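Local coordinates for protein signal transduction histidine kinase, LytS (Clostridium beijerinckii, PDB 5XSJ) that is probably a membrane-bound sensor histidine kinase that uses ATP to phosphorylate a protein histidine, represented here by its N-terminal four-helix part, at residues L33-Q38 with P45-S50; Q60-L65 with D79-L84; K92-A97 with D109-A114. All coordinates share one frame; numbering follows the deposited sequence.

How the contacts relate
The three contacts join successive helices of one up-and-down four-helix bundle: contact 1 ties helix 15-42 to helix 45-67, contact 2 ties helix 45-67 to helix 73-99, and contact 3 ties helix 73-99 to helix 104-133. Contacts 1 and 3 are neighbours at one end, centres about 13 Å apart. Phe36 of contact 1 packs against both partners of contact 3, with its CE2 3.5 Å from Phe111 CE1 and its CZ 3.6 Å from Thr94 CB. Contact 2 lies across the chain's centre from both, its centre about 21 Å from that of contact 1 and 20 Å from that of contact 3. No ligand-binding or catalytic site is identified among them.

Contact 1 (L33-Q38 with P45-S50); sequences LDNFNQ and PSKKES
The carboxamide of Asn35 turns one flat face to Ser50, whose CB sits squarely over it, 3.5 Å from both CG and OD1 of Asn35. Beyond the oxygen end lies water 1, which donates to Asn35 OD1 at 3.1 Å and also pairs with Ser50 OG at 3.0 Å, so the serine reaches the amide directly through carbon and indirectly through water. At the nitrogen end, ND2 is turned back along its own helix to Ser31 O. The second flat group, the amide of Gln38, is met by Lys47: NZ stands 3.0 Å from Gln38 OE1, well off the amide plane, and the bond is weak. The other end of this amide, NE2, has two weak acceptors in Asp34, the backbone O and OD1 (3.0 Å), lying on either side of the amide plane; between them they limit its rotation.

Lys47 gets there by folding. Its chain bends at chi2 (51°) and again at chi4 (90°), which carries NZ over toward Gln38 while CG rests 3.6 Å from Gln38 CB. The Asn35 side chain comes close to the other backbone: Asn35 CB is 3.2 Å from Lys47 O. The short helical segments run in roughly opposite directions, 151° apart with axes 7.7 Å from each other, on either side of the turn between helix 15-42 and helix 45-67.

Amides, a hydroxyl, an ammonium group and a water make up this helical hairpin's surface seam, and its direct polar link is weak. Such chemistry implies a hydrated, modest attachment, unlike an apolar core.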
loop_
_atom_site.group_PDB
_atom_site.type_symbol
_atom_site.label_atom_id
_atom_site.label_comp_id
_atom_site.label_asym_id
_atom_site.label_seq_id
_atom_site.Cartn_x
_atom_site.Cartn_y
_atom_site.Cartn_z
ATOM N N LEU B 33 -11.212 -2.647 -15.964
ATOM C CA LEU B 33 -10.513 -1.628 -15.175
ATOM C C LEU B 33 -9.672 -0.724 -16.065
ATOM O O LEU B 33 -9.715 0.500 -15.950
ATOM C CB LEU B 33 -9.617 -2.287 -14.105
ATOM C CG LEU B 33 -8.808 -1.307 -13.236
ATOM C CD1 LEU B 33 -9.719 -0.400 -12.389
ATOM C CD2 LEU B 33 -7.801 -2.023 -12.357
ATOM N N ASP B 34 -8.915 -1.343 -16.962
ATOM C CA ASP B 34 -8.018 -0.625 -17.848
ATOM C C ASP B 34 -8.778 0.370 -18.729
ATOM O O ASP B 34 -8.380 1.535 -18.864
ATOM C CB ASP B 34 -7.243 -1.632 -18.695
ATOM C CG ASP B 34 -6.227 -0.974 -19.598
ATOM O OD1 ASP B 34 -5.797 0.164 -19.300
ATOM O OD2 ASP B 34 -5.856 -1.597 -20.611
ATOM N N ASN B 35 -9.892 -0.080 -19.304
ATOM C CA ASN B 35 -10.697 0.786 -20.143
ATOM C C ASN B 35 -11.359 1.876 -19.320
ATOM O O ASN B 35 -11.373 3.033 -19.728
ATOM C CB ASN B 35 -11.734 -0.038 -20.912
ATOM C CG ASN B 35 -11.123 -0.744 -22.103
ATOM O OD1 ASN B 35 -10.901 -0.125 -23.132
ATOM N ND2 ASN B 35 -10.805 -2.032 -21.955
ATOM N N PHE B 36 -11.874 1.500 -18.149
ATOM C CA PHE B 36 -12.411 2.462 -17.180
ATOM C C PHE B 36 -11.414 3.584 -16.875
ATOM O O PHE B 36 -11.748 4.758 -16.976
ATOM C CB PHE B 36 -12.802 1.736 -15.883
ATOM C CG PHE B 36 -13.084 2.651 -14.725
ATOM C CD1 PHE B 36 -14.261 3.380 -14.664
ATOM C CD2 PHE B 36 -12.179 2.760 -13.676
ATOM C CE1 PHE B 36 -14.533 4.215 -13.588
ATOM C CE2 PHE B 36 -12.444 3.591 -12.595
ATOM C CZ PHE B 36 -13.621 4.322 -12.549
ATOM N N ASN B 37 -10.193 3.201 -16.494
ATOM C CA ASN B 37 -9.114 4.149 -16.234
ATOM C C ASN B 37 -8.892 5.114 -17.397
ATOM O O ASN B 37 -8.870 6.333 -17.215
ATOM C CB ASN B 37 -7.813 3.401 -15.939
ATOM C CG ASN B 37 -7.788 2.772 -14.544
ATOM O OD1 ASN B 37 -8.537 3.168 -13.649
ATOM N ND2 ASN B 37 -6.911 1.797 -14.357
ATOM N N GLN B 38 -8.728 4.569 -18.595
ATOM C CA GLN B 38 -8.528 5.406 -19.780
ATOM C C GLN B 38 -9.701 6.328 -20.024
ATOM O O GLN B 38 -9.514 7.471 -20.437
ATOM C CB GLN B 38 -8.286 4.543 -21.018
ATOM C CG GLN B 38 -6.972 3.749 -20.962
ATOM C CD GLN B 38 -6.857 2.782 -22.121
ATOM O OE1 GLN B 38 -6.854 3.187 -23.288
ATOM N NE2 GLN B 38 -6.819 1.494 -21.812
ATOM N N PRO B 45 -15.299 7.669 -25.834
ATOM C CA PRO B 45 -16.511 6.886 -25.548
ATOM C C PRO B 45 -16.350 5.368 -25.740
ATOM O O PRO B 45 -16.958 4.608 -24.996
ATOM C CB PRO B 45 -17.556 7.471 -26.519
ATOM C CG PRO B 45 -16.841 8.487 -27.365
ATOM C CD PRO B 45 -15.562 8.832 -26.706
ATOM N N SER B 46 -15.517 4.934 -26.674
ATOM C CA SER B 46 -15.288 3.511 -26.873
ATOM C C SER B 46 -14.608 2.843 -25.668
ATOM O O SER B 46 -14.688 1.624 -25.498
ATOM C CB SER B 46 -14.443 3.282 -28.121
ATOM O OG SER B 46 -13.089 3.647 -27.872
ATOM N N LYS B 47 -13.923 3.633 -24.844
ATOM C CA LYS B 47 -13.268 3.099 -23.658
ATOM C C LYS B 47 -14.325 2.715 -22.621
ATOM O O LYS B 47 -14.240 1.668 -22.001
ATOM C CB LYS B 47 -12.267 4.114 -23.091
ATOM C CG LYS B 47 -10.805 3.836 -23.485
ATOM C CD LYS B 47 -10.631 3.640 -24.975
ATOM C CE LYS B 47 -9.173 3.460 -25.398
ATOM N NZ LYS B 47 -8.722 2.052 -25.401
ATOM N N LYS B 48 -15.335 3.566 -22.466
ATOM C CA LYS B 48 -16.467 3.310 -21.576
ATOM C C LYS B 48 -17.315 2.128 -22.045
ATOM O O LYS B 48 -17.765 1.303 -21.236
ATOM C CB LYS B 48 -17.340 4.555 -21.465
ATOM C CG LYS B 48 -18.560 4.377 -20.594
ATOM C CD LYS B 48 -19.395 5.640 -20.568
ATOM C CE LYS B 48 -20.651 5.449 -19.755
ATOM N NZ LYS B 48 -21.582 6.595 -19.966
ATOM N N GLU B 49 -17.534 2.052 -23.354
ATOM C CA GLU B 49 -18.214 0.915 -23.962
ATOM C C GLU B 49 -17.506 -0.397 -23.645
ATOM O O GLU B 49 -18.144 -1.393 -23.283
ATOM C CB GLU B 49 -18.309 1.108 -25.481
ATOM C CG GLU B 49 -19.121 0.041 -26.190
ATOM C CD GLU B 49 -19.028 0.145 -27.710
ATOM O OE1 GLU B 49 -19.562 -0.744 -28.404
ATOM O OE2 GLU B 49 -18.402 1.105 -28.212
ATOM N N SER B 50 -16.185 -0.411 -23.789
ATOM C CA SER B 50 -15.413 -1.603 -23.465
ATOM C C SER B 50 -15.400 -1.878 -21.962
ATOM O O SER B 50 -15.435 -3.032 -21.540
ATOM C CB SER B 50 -13.976 -1.477 -23.968
ATOM O OG SER B 50 -13.939 -1.467 -25.380
HETATM O O HOH W 1 -11.149 -0.664 -26.128
#

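Contact 2 (Q60-L65 with D79-L84); sequences QKIGNL and DLDNTL
Ile62 meets three residues of the facing helix: Leu80, Asp81 and Leu84. This is core packing between the second and third helices of an antiparallel four-helix bundle. The delta methyl does the inner work: Ile62 CD1 comes to 3.8 Å from Leu80 CG and to the same distance from Leu84 CD2, entering between two leucines one helical turn apart. Its gamma methyl, CG2, is directed to the flank, 3.8 Å from Asp81 CB. The split follows from the first torsion, chi1 -68°, which places CG2 opposite the backbone N and CG1 beside it, while chi2 near 169° extends the chain so that CD1 can reach the leucines.

Both leucines send CG away from their backbone N and approach Ile62 obliquely. Because the axes of these short segments stay 10.2 Å apart, at 160°, the side chains bridge the gap and no backbone hydrogen bond crosses it.

One shell further out, Leu84 also packs on Ala58 and Lys59 of helix 45-67, and Leu80 leans on Tyr124 of helix 104-133. On helix 73-99, Asp79, Asn82 and Thr83 face another protein chain of the assembly, a basic side chain of which pairs with the Asp79 carboxylate.

Asp81 is the polar margin of the apolar patch. Its two oxygens are each held by a lysine of the chain, OD1 by Lys59 and OD2 by Lys66, which should favour the charged carboxylate and fix its orientation. That fixed group still touches the isoleucine: Asp81 OD1 lies 3.8 Å from Ile62 CG2.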
loop_
_atom_site.group_PDB
_atom_site.type_symbol
_atom_site.label_atom_id
_atom_site.label_comp_id
_atom_site.label_asym_id
_atom_site.label_seq_id
_atom_site.Cartn_x
_atom_site.Cartn_y
_atom_site.Cartn_z
ATOM N N GLN B 60 -21.550 -12.341 -15.813
ATOM C CA GLN B 60 -22.278 -13.507 -16.326
ATOM C C GLN B 60 -21.521 -14.794 -16.064
ATOM O O GLN B 60 -22.105 -15.793 -15.648
ATOM C CB GLN B 60 -22.539 -13.371 -17.835
ATOM C CG GLN B 60 -23.576 -14.366 -18.403
ATOM C CD GLN B 60 -22.972 -15.718 -18.789
ATOM O OE1 GLN B 60 -21.748 -15.897 -18.766
ATOM N NE2 GLN B 60 -23.831 -16.671 -19.158
ATOM N N LYS B 61 -20.221 -14.775 -16.331
ATOM C CA LYS B 61 -19.413 -15.979 -16.163
ATOM C C LYS B 61 -19.237 -16.350 -14.692
ATOM O O LYS B 61 -19.209 -17.529 -14.354
ATOM C CB LYS B 61 -18.062 -15.809 -16.859
ATOM C CG LYS B 61 -18.228 -15.726 -18.365
ATOM C CD LYS B 61 -16.931 -15.499 -19.112
ATOM C CE LYS B 61 -17.229 -15.334 -20.616
ATOM N NZ LYS B 61 -16.020 -15.016 -21.424
ATOM N N ILE B 62 -19.136 -15.358 -13.813
ATOM C CA ILE B 62 -19.149 -15.657 -12.379
ATOM C C ILE B 62 -20.471 -16.347 -12.012
ATOM O O ILE B 62 -20.492 -17.335 -11.267
ATOM C CB ILE B 62 -18.962 -14.389 -11.519
ATOM C CG1 ILE B 62 -17.543 -13.834 -11.688
ATOM C CG2 ILE B 62 -19.226 -14.703 -10.044
ATOM C CD1 ILE B 62 -17.373 -12.462 -11.096
ATOM N N GLY B 63 -21.572 -15.819 -12.544
ATOM C CA GLY B 63 -22.881 -16.431 -12.369
ATOM C C GLY B 63 -22.909 -17.863 -12.883
ATOM O O GLY B 63 -23.501 -18.740 -12.267
ATOM N N ASN B 64 -22.250 -18.108 -14.007
ATOM C CA ASN B 64 -22.232 -19.445 -14.569
ATOM C C ASN B 64 -21.521 -20.431 -13.648
ATOM O O ASN B 64 -22.034 -21.511 -13.390
ATOM C CB ASN B 64 -21.580 -19.443 -15.951
ATOM C CG ASN B 64 -21.558 -20.832 -16.583
ATOM O OD1 ASN B 64 -22.612 -21.414 -16.860
ATOM N ND2 ASN B 64 -20.360 -21.367 -16.811
ATOM N N LEU B 65 -20.344 -20.056 -13.152
ATOM C CA LEU B 65 -19.598 -20.891 -12.200
ATOM C C LEU B 65 -20.372 -21.141 -10.914
ATOM O O LEU B 65 -20.243 -22.203 -10.313
ATOM C CB LEU B 65 -18.252 -20.246 -11.851
ATOM C CG LEU B 65 -17.186 -20.187 -12.945
ATOM C CD1 LEU B 65 -15.938 -19.479 -12.432
ATOM C CD2 LEU B 65 -16.844 -21.594 -13.426
ATOM N N ASP B 79 -17.962 -14.288 -2.514
ATOM C CA ASP B 79 -17.127 -13.124 -2.218
ATOM C C ASP B 79 -16.734 -12.388 -3.498
ATOM O O ASP B 79 -16.709 -11.163 -3.547
ATOM C CB ASP B 79 -15.857 -13.532 -1.460
ATOM C CG ASP B 79 -16.127 -13.923 -0.014
ATOM O OD1 ASP B 79 -17.211 -13.582 0.520
ATOM O OD2 ASP B 79 -15.236 -14.567 0.593
ATOM N N LEU B 80 -16.394 -13.154 -4.526
ATOM C CA LEU B 80 -15.960 -12.575 -5.780
ATOM C C LEU B 80 -17.133 -11.861 -6.476
ATOM O O LEU B 80 -16.992 -10.750 -6.972
ATOM C CB LEU B 80 -15.356 -13.668 -6.671
ATOM C CG LEU B 80 -15.127 -13.303 -8.139
ATOM C CD1 LEU B 80 -14.199 -12.086 -8.293
ATOM C CD2 LEU B 80 -14.600 -14.502 -8.903
ATOM N N ASP B 81 -18.294 -12.498 -6.487
ATOM C CA ASP B 81 -19.496 -11.927 -7.105
ATOM C C ASP B 81 -19.906 -10.619 -6.437
ATOM O O ASP B 81 -20.171 -9.615 -7.100
ATOM C CB ASP B 81 -20.639 -12.940 -7.034
ATOM C CG ASP B 81 -21.799 -12.598 -7.977
ATOM O OD1 ASP B 81 -21.586 -11.893 -8.991
ATOM O OD2 ASP B 81 -22.931 -13.045 -7.696
ATOM N N ASN B 82 -19.957 -10.628 -5.109
ATOM C CA ASN B 82 -20.240 -9.406 -4.367
ATOM C C ASN B 82 -19.184 -8.330 -4.554
ATOM O O ASN B 82 -19.497 -7.160 -4.657
ATOM C CB ASN B 82 -20.397 -9.728 -2.893
ATOM C CG ASN B 82 -21.717 -10.359 -2.604
ATOM O OD1 ASN B 82 -22.712 -10.027 -3.251
ATOM N ND2 ASN B 82 -21.749 -11.288 -1.660
ATOM N N THR B 83 -17.924 -8.731 -4.615
ATOM C CA THR B 83 -16.848 -7.765 -4.766
ATOM C C THR B 83 -16.929 -7.122 -6.149
ATOM O O THR B 83 -16.680 -5.928 -6.300
ATOM C CB THR B 83 -15.470 -8.438 -4.539
ATOM O OG1 THR B 83 -15.466 -9.044 -3.244
ATOM C CG2 THR B 83 -14.332 -7.443 -4.624
ATOM N N LEU B 84 -17.295 -7.904 -7.162
ATOM C CA LEU B 84 -17.498 -7.331 -8.492
ATOM C C LEU B 84 -18.626 -6.307 -8.476
ATOM O O LEU B 84 -18.498 -5.234 -9.072
ATOM C CB LEU B 84 -17.799 -8.417 -9.527
ATOM C CG LEU B 84 -17.823 -7.869 -10.968
ATOM C CD1 LEU B 84 -16.422 -7.451 -11.399
ATOM C CD2 LEU B 84 -18.402 -8.872 -11.959
#

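Contact 3 (K92-A97 with D109-A114); sequences KNTISA and DDFVAA
Thr94 packs against Asp110 and Phe111 in a mixed polar and apolar contact between the third and fourth helices of the bundle, close to the loop joining them. The segments are antiparallel in sense, 144° apart, with axes 8.5 Å from each other, and Thr94 and Asp110 are the pair whose backbones come nearest.

The two branches of the threonine divide the work. Thr94 OG1 is pressed against the other helix, 3.1 Å from Asp110 CB, yet makes no hydrogen bond across: Phe111 N is near but badly aligned. The hydroxyl is bonded instead to Ser90 O of its own helix, a turn back, as chi1 -55° allows by setting OG1 beside the backbone N. The same torsion sends the methyl the other way, and Thr94 CG2 settles 4.0 Å from Phe111 CD1, approaching the ring obliquely, with Phe111 CB equally near.

At the outer edge Asp110 points its carboxylate back toward helix 73-99, where OD2 comes 3.5 Å from Asn93 CB. That touch is carbon to oxygen; the Asn93 amide does not bond the acid. Helix 104-133 is kinked here, the N of Asp109 and Asp110 lacking bonds to the preceding turn.

Neighbouring helices close in around this pair. Phe111 has a cation-pi partner in Lys115 of its own helix, and Tyr107 packs on Thr94 from helix 104-133 itself. Phe111 also touches Asn37 and Ile40 of helix 15-42, while on another flank of helix 73-99, Ile95 meets Lys48 and Tyr51 of helix 45-67.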
loop_
_atom_site.group_PDB
_atom_site.type_symbol
_atom_site.label_atom_id
_atom_site.label_comp_id
_atom_site.label_asym_id
_atom_site.label_seq_id
_atom_site.Cartn_x
_atom_site.Cartn_y
_atom_site.Cartn_z
ATOM N N LYS B 92 -19.201 3.005 -11.522
ATOM C CA LYS B 92 -20.334 3.752 -12.071
ATOM C C LYS B 92 -20.464 5.112 -11.394
ATOM O O LYS B 92 -20.744 6.121 -12.055
ATOM C CB LYS B 92 -21.640 2.955 -11.941
ATOM C CG LYS B 92 -21.799 1.898 -13.033
ATOM C CD LYS B 92 -23.176 1.216 -13.025
ATOM C CE LYS B 92 -23.254 0.139 -14.124
ATOM N NZ LYS B 92 -24.490 -0.702 -14.075
ATOM N N ASN B 93 -20.258 5.148 -10.080
ATOM C CA ASN B 93 -20.286 6.422 -9.374
ATOM C C ASN B 93 -19.193 7.358 -9.877
ATOM O O ASN B 93 -19.424 8.557 -10.031
ATOM C CB ASN B 93 -20.154 6.218 -7.863
ATOM C CG ASN B 93 -21.383 5.576 -7.258
ATOM O OD1 ASN B 93 -22.446 5.555 -7.869
ATOM N ND2 ASN B 93 -21.241 5.027 -6.068
ATOM N N THR B 94 -18.011 6.814 -10.147
ATOM C CA THR B 94 -16.925 7.620 -10.704
ATOM C C THR B 94 -17.325 8.168 -12.074
ATOM O O THR B 94 -17.169 9.349 -12.335
ATOM C CB THR B 94 -15.602 6.822 -10.852
ATOM O OG1 THR B 94 -15.226 6.254 -9.594
ATOM C CG2 THR B 94 -14.485 7.721 -11.349
ATOM N N ILE B 95 -17.841 7.304 -12.944
ATOM C CA ILE B 95 -18.217 7.703 -14.297
ATOM C C ILE B 95 -19.284 8.792 -14.240
ATOM O O ILE B 95 -19.242 9.783 -14.970
ATOM C CB ILE B 95 -18.736 6.492 -15.107
ATOM C CG1 ILE B 95 -17.593 5.531 -15.422
ATOM C CG2 ILE B 95 -19.414 6.937 -16.392
ATOM C CD1 ILE B 95 -18.066 4.285 -16.116
ATOM N N SER B 96 -20.228 8.610 -13.331
ATOM C CA SER B 96 -21.295 9.571 -13.132
ATOM C C SER B 96 -20.789 10.959 -12.713
ATOM O O SER B 96 -21.224 11.962 -13.261
ATOM C CB SER B 96 -22.276 9.025 -12.101
ATOM O OG SER B 96 -23.311 9.946 -11.864
ATOM N N ALA B 97 -19.882 11.025 -11.748
ATOM C CA ALA B 97 -19.322 12.307 -11.328
ATOM C C ALA B 97 -18.459 12.902 -12.431
ATOM O O ALA B 97 -18.450 14.109 -12.647
ATOM C CB ALA B 97 -18.505 12.149 -10.037
ATOM N N ASP B 109 -12.123 9.234 -4.178
ATOM C CA ASP B 109 -12.344 8.014 -3.398
ATOM C C ASP B 109 -12.915 6.867 -4.231
ATOM O O ASP B 109 -12.404 5.754 -4.188
ATOM C CB ASP B 109 -13.286 8.303 -2.226
ATOM C CG ASP B 109 -12.602 9.067 -1.106
ATOM O OD1 ASP B 109 -11.371 9.279 -1.211
ATOM O OD2 ASP B 109 -13.287 9.443 -0.122
ATOM N N ASP B 110 -13.988 7.143 -4.971
ATOM C CA ASP B 110 -14.600 6.140 -5.843
ATOM C C ASP B 110 -13.623 5.645 -6.886
ATOM O O ASP B 110 -13.610 4.473 -7.218
ATOM C CB ASP B 110 -15.834 6.707 -6.544
ATOM C CG ASP B 110 -17.012 6.873 -5.612
ATOM O OD1 ASP B 110 -17.164 6.035 -4.704
ATOM O OD2 ASP B 110 -17.797 7.829 -5.804
ATOM N N PHE B 111 -12.818 6.558 -7.412
ATOM C CA PHE B 111 -11.863 6.239 -8.463
ATOM C C PHE B 111 -10.813 5.275 -7.922
ATOM O O PHE B 111 -10.492 4.265 -8.546
ATOM C CB PHE B 111 -11.209 7.526 -8.977
ATOM C CG PHE B 111 -10.492 7.375 -10.282
ATOM C CD1 PHE B 111 -10.782 6.328 -11.138
ATOM C CD2 PHE B 111 -9.516 8.291 -10.652
ATOM C CE1 PHE B 111 -10.122 6.197 -12.357
ATOM C CE2 PHE B 111 -8.861 8.170 -11.860
ATOM C CZ PHE B 111 -9.160 7.119 -12.715
ATOM N N VAL B 112 -10.284 5.615 -6.751
ATOM C CA VAL B 112 -9.353 4.767 -6.027
ATOM C C VAL B 112 -9.976 3.431 -5.630
ATOM O O VAL B 112 -9.378 2.374 -5.851
ATOM C CB VAL B 112 -8.838 5.493 -4.764
ATOM C CG1 VAL B 112 -8.154 4.522 -3.821
ATOM C CG2 VAL B 112 -7.889 6.601 -5.171
ATOM N N ALA B 113 -11.171 3.469 -5.048
ATOM C CA ALA B 113 -11.816 2.223 -4.612
ATOM C C ALA B 113 -12.024 1.260 -5.783
ATOM O O ALA B 113 -11.784 0.064 -5.650
ATOM C CB ALA B 113 -13.146 2.510 -3.917
ATOM N N ALA B 114 -12.425 1.779 -6.938
ATOM C CA ALA B 114 -12.595 0.932 -8.122
ATOM C C ALA B 114 -11.317 0.171 -8.472
ATOM O O ALA B 114 -11.368 -1.017 -8.781
ATOM C CB ALA B 114 -13.056 1.769 -9.308
#